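Local coordinates for fucolectin-related protein (PDB 2WMF), which probably hydrolyses host blood-group carbohydrate antigens as the catalytic module of a family 98 glycoside hydrolase from Streptococcus pneumoniae, at residues 133-136 with 137-140; 163-166 with 167-171; 185-188 with 189-192; 384-387 with 388-392. One frame throughout, in Å; residues are numbered along the deposited sequence.

Contact 1. Residues 133-136 with 137-140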
loop_
_atom_site.group_PDB
_atom_site.type_symbol
_atom_site.label_atom_id
_atom_site.label_comp_id
_atom_site.label_asym_id
_atom_site.label_seq_id
_atom_site.Cartn_x
_atom_site.Cartn_y
_atom_site.Cartn_z
ATOM N N LEU A 133 -24.636 12.856 -7.976
ATOM C CA LEU A 133 -23.957 12.264 -6.824
ATOM C C LEU A 133 -24.601 12.720 -5.492
ATOM O O LEU A 133 -24.795 11.911 -4.565
ATOM C CB LEU A 133 -22.478 12.637 -6.834
ATOM C CG LEU A 133 -21.627 12.103 -5.690
ATOM C CD1 LEU A 133 -21.646 10.585 -5.681
ATOM C CD2 LEU A 133 -20.180 12.672 -5.745
ATOM N N ASP A 134 -24.899 14.023 -5.413
ATOM C CA ASP A 134 -25.572 14.632 -4.244
ATOM C C ASP A 134 -26.868 13.832 -3.923
ATOM O O ASP A 134 -27.092 13.418 -2.782
ATOM C CB ASP A 134 -25.842 16.109 -4.543
ATOM C CG ASP A 134 -26.430 16.878 -3.362
ATOM O OD1 ASP A 134 -27.481 16.456 -2.845
ATOM O OD2 ASP A 134 -25.796 17.865 -2.950
ATOM N N GLU A 135 -27.658 13.550 -4.962
ATOM C CA GLU A 135 -28.891 12.751 -4.848
ATOM C C GLU A 135 -28.610 11.363 -4.315
ATOM O O GLU A 135 -29.346 10.854 -3.482
ATOM C CB GLU A 135 -29.598 12.656 -6.213
ATOM C CG GLU A 135 -30.201 13.973 -6.636
ATOM C CD GLU A 135 -30.682 13.975 -8.099
ATOM O OE1 GLU A 135 -30.450 12.983 -8.846
ATOM O OE2 GLU A 135 -31.288 15.007 -8.508
ATOM N N GLN A 136 -27.533 10.740 -4.788
ATOM C CA GLN A 136 -27.207 9.418 -4.320
ATOM C C GLN A 136 -26.802 9.414 -2.835
ATOM O O GLN A 136 -27.210 8.513 -2.107
ATOM C CB GLN A 136 -26.157 8.716 -5.202
ATOM C CG GLN A 136 -26.422 8.724 -6.709
ATOM C CD GLN A 136 -27.907 8.542 -7.069
ATOM O OE1 GLN A 136 -28.559 7.570 -6.632
ATOM N NE2 GLN A 136 -28.454 9.491 -7.831
ATOM N N PHE A 137 -26.044 10.421 -2.389
ATOM C CA PHE A 137 -25.704 10.533 -0.962
ATOM C C PHE A 137 -26.973 10.701 -0.100
ATOM O O PHE A 137 -27.055 10.157 0.985
ATOM C CB PHE A 137 -24.772 11.713 -0.699
ATOM C CG PHE A 137 -23.320 11.473 -1.030
ATOM C CD1 PHE A 137 -22.647 10.383 -0.502
ATOM C CD2 PHE A 137 -22.608 12.405 -1.791
ATOM C CE1 PHE A 137 -21.268 10.169 -0.772
ATOM C CE2 PHE A 137 -21.245 12.205 -2.047
ATOM C CZ PHE A 137 -20.578 11.074 -1.525
ATOM N N GLN A 138 -27.940 11.453 -0.613
ATOM C CA GLN A 138 -29.181 11.669 0.137
ATOM C C GLN A 138 -29.919 10.349 0.326
ATOM O O GLN A 138 -30.505 10.090 1.381
ATOM C CB GLN A 138 -30.091 12.643 -0.602
ATOM C CG GLN A 138 -29.604 14.042 -0.646
ATOM C CD GLN A 138 -30.565 14.916 -1.447
ATOM O OE1 GLN A 138 -31.759 14.985 -1.100
ATOM N NE2 GLN A 138 -30.077 15.558 -2.537
ATOM N N LYS A 139 -29.931 9.533 -0.708
ATOM C CA LYS A 139 -30.730 8.329 -0.720
ATOM C C LYS A 139 -30.101 7.123 -0.027
ATOM O O LYS A 139 -30.815 6.279 0.523
ATOM C CB LYS A 139 -31.064 7.989 -2.155
ATOM C CG LYS A 139 -31.954 6.757 -2.264
ATOM C CD LYS A 139 -32.765 6.725 -3.533
ATOM C CE LYS A 139 -33.707 5.516 -3.491
ATOM N NZ LYS A 139 -34.506 5.438 -4.746
ATOM N N TYR A 140 -28.762 7.005 -0.106
ATOM C CA TYR A 140 -28.072 5.790 0.293
ATOM C C TYR A 140 -27.082 6.045 1.441
ATOM O O TYR A 140 -25.992 6.611 1.223
ATOM C CB TYR A 140 -27.321 5.207 -0.913
ATOM C CG TYR A 140 -28.229 4.763 -2.040
ATOM C CD1 TYR A 140 -29.048 3.628 -1.883
ATOM C CD2 TYR A 140 -28.355 5.513 -3.214
ATOM C CE1 TYR A 140 -29.896 3.220 -2.879
ATOM C CE2 TYR A 140 -29.230 5.104 -4.240
ATOM C CZ TYR A 140 -30.004 3.953 -4.040
ATOM O OH TYR A 140 -30.855 3.535 -5.022
#

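Contact 2. Residues 163-166 with 167-171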
loop_
_atom_site.group_PDB
_atom_site.type_symbol
_atom_site.label_atom_id
_atom_site.label_comp_id
_atom_site.label_asym_id
_atom_site.label_seq_id
_atom_site.Cartn_x
_atom_site.Cartn_y
_atom_site.Cartn_z
ATOM N N SER A 163 -12.597 17.258 -9.754
ATOM C CA SER A 163 -12.344 16.583 -8.478
ATOM C C SER A 163 -12.717 17.481 -7.298
ATOM O O SER A 163 -13.348 17.030 -6.320
ATOM C CB SER A 163 -10.866 16.098 -8.399
ATOM O OG SER A 163 -10.592 15.066 -9.350
ATOM N N ALA A 164 -12.375 18.756 -7.415
ATOM C CA ALA A 164 -12.702 19.766 -6.390
ATOM C C ALA A 164 -14.221 19.859 -6.182
ATOM O O ALA A 164 -14.697 19.942 -5.040
ATOM C CB ALA A 164 -12.096 21.134 -6.775
ATOM N N LYS A 165 -14.978 19.810 -7.274
ATOM C CA LYS A 165 -16.441 19.911 -7.149
ATOM C C LYS A 165 -16.989 18.665 -6.468
ATOM O O LYS A 165 -17.862 18.753 -5.593
ATOM C CB LYS A 165 -17.102 20.100 -8.503
ATOM C CG LYS A 165 -18.604 20.288 -8.400
ATOM C CD LYS A 165 -19.040 21.664 -7.810
ATOM C CE LYS A 165 -20.361 21.544 -7.106
ATOM N NZ LYS A 165 -20.090 20.812 -5.820
ATOM N N TYR A 166 -16.502 17.494 -6.852
ATOM C CA TYR A 166 -16.979 16.279 -6.187
ATOM C C TYR A 166 -16.579 16.239 -4.707
ATOM O O TYR A 166 -17.384 15.809 -3.846
ATOM C CB TYR A 166 -16.466 15.028 -6.874
ATOM C CG TYR A 166 -17.024 14.745 -8.267
ATOM C CD1 TYR A 166 -18.416 14.668 -8.515
ATOM C CD2 TYR A 166 -16.156 14.512 -9.313
ATOM C CE1 TYR A 166 -18.887 14.377 -9.793
ATOM C CE2 TYR A 166 -16.601 14.198 -10.552
ATOM C CZ TYR A 166 -17.963 14.144 -10.817
ATOM O OH TYR A 166 -18.362 13.828 -12.101
ATOM N N LEU A 167 -15.372 16.712 -4.403
ATOM C CA LEU A 167 -14.919 16.797 -3.008
ATOM C C LEU A 167 -15.904 17.669 -2.174
ATOM O O LEU A 167 -16.222 17.338 -1.033
ATOM C CB LEU A 167 -13.483 17.334 -2.973
ATOM C CG LEU A 167 -12.870 17.657 -1.596
ATOM C CD1 LEU A 167 -12.872 16.436 -0.649
ATOM C CD2 LEU A 167 -11.439 18.247 -1.813
ATOM N N GLU A 168 -16.325 18.805 -2.729
ATOM C CA GLU A 168 -17.310 19.679 -2.062
ATOM C C GLU A 168 -18.613 18.932 -1.762
ATOM O O GLU A 168 -19.135 18.997 -0.651
ATOM C CB GLU A 168 -17.564 20.897 -2.947
ATOM C CG GLU A 168 -18.578 21.830 -2.399
ATOM C CD GLU A 168 -18.704 23.108 -3.235
ATOM O OE1 GLU A 168 -18.182 23.185 -4.368
ATOM O OE2 GLU A 168 -19.332 24.054 -2.731
ATOM N N VAL A 169 -19.099 18.163 -2.728
ATOM C CA VAL A 169 -20.301 17.343 -2.513
ATOM C C VAL A 169 -20.044 16.320 -1.388
ATOM O O VAL A 169 -20.885 16.103 -0.517
ATOM C CB VAL A 169 -20.777 16.592 -3.772
ATOM C CG1 VAL A 169 -22.052 15.745 -3.474
ATOM C CG2 VAL A 169 -21.102 17.541 -4.940
ATOM N N CYS A 170 -18.883 15.667 -1.421
ATOM C CA CYS A 170 -18.523 14.750 -0.366
ATOM C C CYS A 170 -18.577 15.423 0.997
ATOM O O CYS A 170 -19.091 14.855 1.944
ATOM C CB CYS A 170 -17.130 14.156 -0.629
ATOM S SG CYS A 170 -17.130 12.927 -1.992
ATOM N N ALA A 171 -18.032 16.633 1.090
ATOM C CA ALA A 171 -17.961 17.351 2.379
ATOM C C ALA A 171 -19.368 17.646 2.910
ATOM O O ALA A 171 -19.591 17.659 4.133
ATOM C CB ALA A 171 -17.131 18.656 2.233
#

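Contact 3. Residues 185-188 with 189-192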
loop_
_atom_site.group_PDB
_atom_site.type_symbol
_atom_site.label_atom_id
_atom_site.label_comp_id
_atom_site.label_asym_id
_atom_site.label_seq_id
_atom_site.Cartn_x
_atom_site.Cartn_y
_atom_site.Cartn_z
ATOM N N TRP A 185 5.757 14.853 -11.330
ATOM C CA TRP A 185 5.237 15.994 -12.134
ATOM C C TRP A 185 3.702 16.051 -12.026
ATOM O O TRP A 185 3.120 17.137 -11.992
ATOM C CB TRP A 185 5.696 15.859 -13.607
ATOM C CG TRP A 185 4.985 14.762 -14.303
ATOM C CD1 TRP A 185 5.325 13.416 -14.317
ATOM C CD2 TRP A 185 3.743 14.861 -15.005
ATOM N NE1 TRP A 185 4.343 12.692 -14.979
ATOM C CE2 TRP A 185 3.374 13.554 -15.414
ATOM C CE3 TRP A 185 2.890 15.932 -15.337
ATOM C CZ2 TRP A 185 2.222 13.311 -16.137
ATOM C CZ3 TRP A 185 1.716 15.664 -16.046
ATOM C CH2 TRP A 185 1.390 14.373 -16.401
ATOM N N PHE A 186 3.057 14.882 -11.964
ATOM C CA PHE A 186 1.611 14.781 -11.984
ATOM C C PHE A 186 1.036 15.402 -10.699
ATOM O O PHE A 186 0.175 16.278 -10.723
ATOM C CB PHE A 186 1.146 13.317 -12.159
ATOM C CG PHE A 186 -0.345 13.190 -12.186
ATOM C CD1 PHE A 186 -1.045 13.297 -13.368
ATOM C CD2 PHE A 186 -1.054 13.056 -11.000
ATOM C CE1 PHE A 186 -2.426 13.264 -13.416
ATOM C CE2 PHE A 186 -2.474 13.016 -11.019
ATOM C CZ PHE A 186 -3.159 13.148 -12.243
ATOM N N TRP A 187 1.495 14.909 -9.561
ATOM C CA TRP A 187 1.001 15.432 -8.300
ATOM C C TRP A 187 1.388 16.904 -8.117
ATOM O O TRP A 187 0.607 17.693 -7.507
ATOM C CB TRP A 187 1.459 14.558 -7.109
ATOM C CG TRP A 187 0.662 13.318 -6.959
ATOM C CD1 TRP A 187 1.115 12.040 -7.020
ATOM C CD2 TRP A 187 -0.744 13.217 -6.655
ATOM N NE1 TRP A 187 0.090 11.152 -6.811
ATOM C CE2 TRP A 187 -1.067 11.847 -6.602
ATOM C CE3 TRP A 187 -1.764 14.153 -6.453
ATOM C CZ2 TRP A 187 -2.370 11.379 -6.323
ATOM C CZ3 TRP A 187 -3.063 13.697 -6.231
ATOM C CH2 TRP A 187 -3.353 12.323 -6.147
ATOM N N GLU A 188 2.557 17.297 -8.601
ATOM C CA GLU A 188 2.933 18.719 -8.565
ATOM C C GLU A 188 1.872 19.546 -9.330
ATOM O O GLU A 188 1.416 20.623 -8.899
ATOM C CB GLU A 188 4.333 18.924 -9.154
ATOM C CG GLU A 188 5.440 18.492 -8.270
ATOM C CD GLU A 188 6.800 18.388 -8.944
ATOM O OE1 GLU A 188 6.945 18.782 -10.152
ATOM O OE2 GLU A 188 7.741 17.958 -8.233
ATOM N N THR A 189 1.436 19.006 -10.455
ATOM C CA THR A 189 0.510 19.707 -11.331
ATOM C C THR A 189 -0.871 19.804 -10.712
ATOM O O THR A 189 -1.514 20.880 -10.733
ATOM C CB THR A 189 0.483 19.019 -12.742
ATOM O OG1 THR A 189 1.784 19.123 -13.325
ATOM C CG2 THR A 189 -0.479 19.713 -13.661
ATOM N N ILE A 190 -1.311 18.717 -10.094
ATOM C CA ILE A 190 -2.650 18.723 -9.457
ATOM C C ILE A 190 -2.756 19.811 -8.391
ATOM O O ILE A 190 -3.732 20.555 -8.379
ATOM C CB ILE A 190 -3.018 17.324 -8.847
ATOM C CG1 ILE A 190 -3.068 16.288 -9.982
ATOM C CG2 ILE A 190 -4.281 17.365 -7.984
ATOM C CD1 ILE A 190 -3.851 16.650 -11.151
ATOM N N MET A 191 -1.786 19.884 -7.494
ATOM C CA MET A 191 -1.869 20.824 -6.370
ATOM C C MET A 191 -1.486 22.269 -6.746
ATOM O O MET A 191 -1.738 23.204 -5.989
ATOM C CB MET A 191 -1.144 20.286 -5.125
ATOM C CG MET A 191 -1.602 20.857 -3.781
ATOM S SD MET A 191 -3.346 20.549 -3.422
ATOM C CE MET A 191 -3.329 18.815 -2.864
ATOM N N ASN A 192 -0.866 22.477 -7.913
ATOM C CA ASN A 192 -0.760 23.831 -8.502
ATOM C C ASN A 192 -2.084 24.366 -9.062
ATOM O O ASN A 192 -2.209 25.576 -9.276
ATOM C CB ASN A 192 0.340 23.869 -9.619
ATOM C CG ASN A 192 1.767 23.998 -9.074
ATOM O OD1 ASN A 192 2.718 23.413 -9.647
ATOM N ND2 ASN A 192 1.935 24.738 -7.992
#

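Contact 4. Residues 384-387 with 388-392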
loop_
_atom_site.group_PDB
_atom_site.type_symbol
_atom_site.label_atom_id
_atom_site.label_comp_id
_atom_site.label_asym_id
_atom_site.label_seq_id
_atom_site.Cartn_x
_atom_site.Cartn_y
_atom_site.Cartn_z
ATOM N N GLU A 384 7.380 29.984 5.341
ATOM C CA GLU A 384 6.983 30.328 6.709
ATOM C C GLU A 384 6.072 29.265 7.304
ATOM O O GLU A 384 6.172 28.926 8.498
ATOM C CB GLU A 384 6.240 31.666 6.741
ATOM C CG GLU A 384 7.020 32.803 7.339
ATOM C CD GLU A 384 8.040 33.486 6.406
ATOM O OE1 GLU A 384 8.972 34.146 6.961
ATOM O OE2 GLU A 384 7.917 33.417 5.150
ATOM N N LYS A 385 5.177 28.735 6.471
ATOM C CA LYS A 385 4.278 27.654 6.888
ATOM C C LYS A 385 5.047 26.359 7.214
ATOM O O LYS A 385 4.762 25.664 8.203
ATOM C CB LYS A 385 3.218 27.393 5.824
ATOM C CG LYS A 385 2.105 26.435 6.256
ATOM C CD LYS A 385 1.437 26.878 7.572
ATOM C CE LYS A 385 0.256 26.019 7.948
ATOM N NZ LYS A 385 0.017 26.180 9.462
ATOM N N ILE A 386 6.055 26.057 6.404
ATOM C CA ILE A 386 6.901 24.886 6.676
ATOM C C ILE A 386 7.581 25.002 8.036
ATOM O O ILE A 386 7.627 24.041 8.820
ATOM C CB ILE A 386 7.940 24.661 5.552
ATOM C CG1 ILE A 386 7.220 24.440 4.222
ATOM C CG2 ILE A 386 8.872 23.476 5.902
ATOM C CD1 ILE A 386 8.172 24.332 2.991
ATOM N N SER A 387 8.124 26.193 8.295
ATOM C CA SER A 387 8.824 26.485 9.536
ATOM C C SER A 387 7.857 26.309 10.706
ATOM O O SER A 387 8.229 25.822 11.766
ATOM C CB SER A 387 9.380 27.918 9.506
ATOM O OG SER A 387 10.385 28.093 8.519
ATOM N N SER A 388 6.603 26.673 10.488
ATOM C CA SER A 388 5.543 26.503 11.469
ATOM C C SER A 388 5.183 25.050 11.751
ATOM O O SER A 388 4.980 24.653 12.906
ATOM C CB SER A 388 4.289 27.251 10.998
ATOM O OG SER A 388 3.288 27.151 11.959
ATOM N N ILE A 389 5.126 24.238 10.691
ATOM C CA ILE A 389 4.759 22.827 10.825
ATOM C C ILE A 389 5.951 21.999 11.385
ATOM O O ILE A 389 5.749 21.126 12.217
ATOM C CB ILE A 389 4.342 22.241 9.463
ATOM C CG1 ILE A 389 3.054 22.901 8.942
ATOM C CG2 ILE A 389 4.102 20.740 9.559
ATOM C CD1 ILE A 389 2.821 22.720 7.421
ATOM N N PHE A 390 7.167 22.310 10.915
ATOM C CA PHE A 390 8.386 21.526 11.191
ATOM C C PHE A 390 9.463 22.500 11.777
ATOM O O PHE A 390 10.528 22.731 11.187
ATOM C CB PHE A 390 8.984 20.891 9.933
ATOM C CG PHE A 390 8.061 19.984 9.149
ATOM C CD1 PHE A 390 8.032 18.615 9.421
ATOM C CD2 PHE A 390 7.337 20.472 8.048
ATOM C CE1 PHE A 390 7.221 17.735 8.616
ATOM C CE2 PHE A 390 6.555 19.597 7.248
ATOM C CZ PHE A 390 6.504 18.254 7.563
ATOM N N PRO A 391 9.192 23.066 12.964
ATOM C CA PRO A 391 10.141 24.096 13.421
ATOM C C PRO A 391 11.597 23.618 13.596
ATOM O O PRO A 391 12.528 24.447 13.511
ATOM C CB PRO A 391 9.520 24.588 14.735
ATOM C CG PRO A 391 8.605 23.473 15.158
ATOM C CD PRO A 391 8.056 22.901 13.875
ATOM N N ASN A 392 11.781 22.313 13.813
ATOM C CA ASN A 392 13.087 21.716 14.049
ATOM C C ASN A 392 13.711 21.063 12.827
ATOM O O ASN A 392 14.847 20.584 12.934
ATOM C CB ASN A 392 13.024 20.698 15.207
ATOM C CG ASN A 392 12.465 21.318 16.495
ATOM O OD1 ASN A 392 11.543 20.780 17.106
ATOM N ND2 ASN A 392 12.983 22.480 16.859
#

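Contact 1. Residues 133-136 with 137-140
The last two turns of helix 130-139, an outer helix of the eight-stranded parallel beta/alpha barrel, are knitted together by i to i+4 pairs: Leu133 with Phe137, Asp134 with Gln138 and Gln136 with Tyr140. On the inward face Leu133 CG, the branch point, lies 3.7 Å from Phe137 CE2, and both methyls of the leucine gather about that same ring carbon. Val169 and Cys170 of helix 159-172 and Leu143 of strand 143-149 pack against Phe137 too. Toward solvent, Gln138 stretches its extended chain back along the helix, and its NE2 donates to OD1 of Asp134 at 2.8 Å. The bond is bent, 142° at the hydrogen, and the amide stands almost perpendicular to the carboxylate, the planes 89° apart. Asp134 is shared: OD1 also bonds Tyr173 OH and OD2 forms a salt bridge with Lys172, which should help to keep the carboxylate ionised. At the C-terminal end, a bend at chi2 (-38°) swings the Gln136 amide alongside Tyr140, placing OE1 at the ring edge, in plane, 3.5 Å from Tyr140 CE2, while NE2 turns back to Trp132 O. Lys139 CG sits over the centre of one face of this ring, and the phenol OH reaches Glu106 of helix 95-111. Tyr140 N still donates to Gln136 O at 2.9 Å, although Tyr140 is the first residue to leave helical geometry. Such a helix end, leading at once into strand 143-149, is typical of the beta-alpha-beta units of a TIM barrel.

Contact 2. Residues 163-166 with 167-171
Lys165 arches over the start of the next turn, its ammonium group lying between Glu168 and Val169. Its CG is anti to the backbone N (chi1 -177°), and bends at chi2 and chi4 carry the chain forward along the helix, toward its C-terminal end. NZ thereby comes 3.4 Å from Glu168 OE1, a salt bridge whose hydrogen bond is weak, and 3.5 Å from the methyl CG2 of Val169. That methyl also rests on the lysine's own carbonyl, CG2 standing 3.5 Å from Lys165 O. The other methyl, CG1, belongs to the packing against helix 130-139. Beneath these side chains the backbone of helix 159-172 runs in regular alpha-helical bonds, Leu167 N to Ser163 O at 2.8 Å and Cys170 N to Tyr166 O at 2.9 Å. Cys170 carries its sulfur back over the same turn, leaving SG 3.4 Å from Tyr166 O. Polar ends on the buried sides find partners beyond these two turns: Tyr166 OH bonds Val128 O and Thr127 OG1, and Ser163 OG bonds Leu159 O. Leu167 packs on Phe177 of strand 176-180, and Ala164 on Ala199 of helix 194-203. The chemistry is therefore divided round the helix, with apolar groups and satisfied hydroxyls against the barrel and its neighbouring helices, and on the outer side a long ion pair that probably adds only modestly to the backbone bonds.

Contact 3. Residues 185-188 with 189-192
Thr189 grips Trp185 O twice in helix 184-192, with its hydroxyl and its backbone N-H. Trp185 O accepts from Thr189 OG1 at 2.7 Å and from Thr189 N at 2.9 Å, and the two donors approach from opposite faces of the carbonyl plane. The hydroxyl can turn back in this way because OG1 lies beside the backbone N and anti to the carbonyl carbon (chi1 -63°). The next three carbonyls each receive the expected helical N-H: Phe186 O from Ile190 N at 2.9 Å, Trp187 O from Met191 N, and Glu188 O from Asn192 N at 3.1 Å. Glu188 O is also bonded by His378 NE2. The buried Glu188 carboxylate points off the helix to two further partners, OE1 bonding Ser347 OG and OE2 bonding Asn341 ND2. Trp185 NE1 is taken by Glu183 OE1, whereas Trp187 NE1 has a weak bond to Asp181 O. Apolar contact fills the other flank: Ile190 reaches the Phe186 ring with CG1 3.5 Å from CE2, and its CD1 lies 3.7 Å from Phe186 CZ. The indole of Trp187 comes to Ile190 CB through CE3 at 4.2 Å before meeting Trp179 and helix 219-231. Trp185 lays one ring face over Phe186 CB. With both carboxylate oxygens of Glu188 and its carbonyl engaged by Asn341, Ser347 and His378, the chemistry implies that this short helix is tied by polar bonds to the chain following the barrel, and by aromatic packing to the barrel itself.

Contact 4. Residues 384-387 with 388-392
Ile386 and Phe390 form the buried apolar contact of helix 383-389, the CG2 methyl of Ile386 lying 4.0 Å from Phe390 CD2. The methyl stands anti to the backbone N, and Phe390 CG lies beside its own backbone N (chi1 -57°), an arrangement that brings both side chains to the same side of the helix. Ile389 adds its own CG2, 3.5 Å above one face of that ring and offset toward its rim. On the outer flank Ile389 sends CD1 back over the preceding turn to the aliphatic CG of Lys385 at 4.0 Å. The lysine chain, bent at chi2, thus lends its methylene part to the isoleucine.

This is the C-terminal end of a short helix in the family 98 C-terminal region, set against small strands: Ile386 and Phe390 both touch Val338 of strand 337-340 and Ile377 of strand 376-377, and Ile386 also packs on Ile395 of strand 394-396.

Backbone hydrogen bonds close the last turn. Ser388 N donates to Glu384 O, Ile389 N to Lys385 O at 2.9 Å, and Phe390 N to Ile386 O at 2.8 Å, the last still made although Phe390 has already left helical geometry. Ile389 CG1 makes a close carbon-oxygen approach to Lys385 O, at 3.3 Å.

The next carbonyl is treated differently, because Pro391 has no N-H to give. Ser387 O instead receives a CA-H...O contact from Pro391 CA at 3.1 Å, with 122° at the hydrogen, and the proline ring lies close by. Ser387 OG turns back to Lys383 O in a weak hydrogen bond.

In the fold
Contacts 1 and 2 lie on adjacent outer helices of the barrel and touch: Phe137 CD2 and Val169 CG1 are 3.8 Å apart, and Leu133 meets Tyr166. Contact 2 is the more buried; contact 1 has a more exposed flank with an amide-carboxylate bond in place of the ion pair. Contact 3, also buried, comes within about 7 Å of contact 2 at the nearest atoms, and relies on a doubly used carbonyl and a buried carboxylate. Contact 4, like contact 1 at a helix end, lies in the family 98 C-terminal domain, about 12 Å from contact 3 at the nearest atoms; Ile386 and Phe390 face inward, most other residues are exposed, and Ser387 O meets a proline, not an N-H.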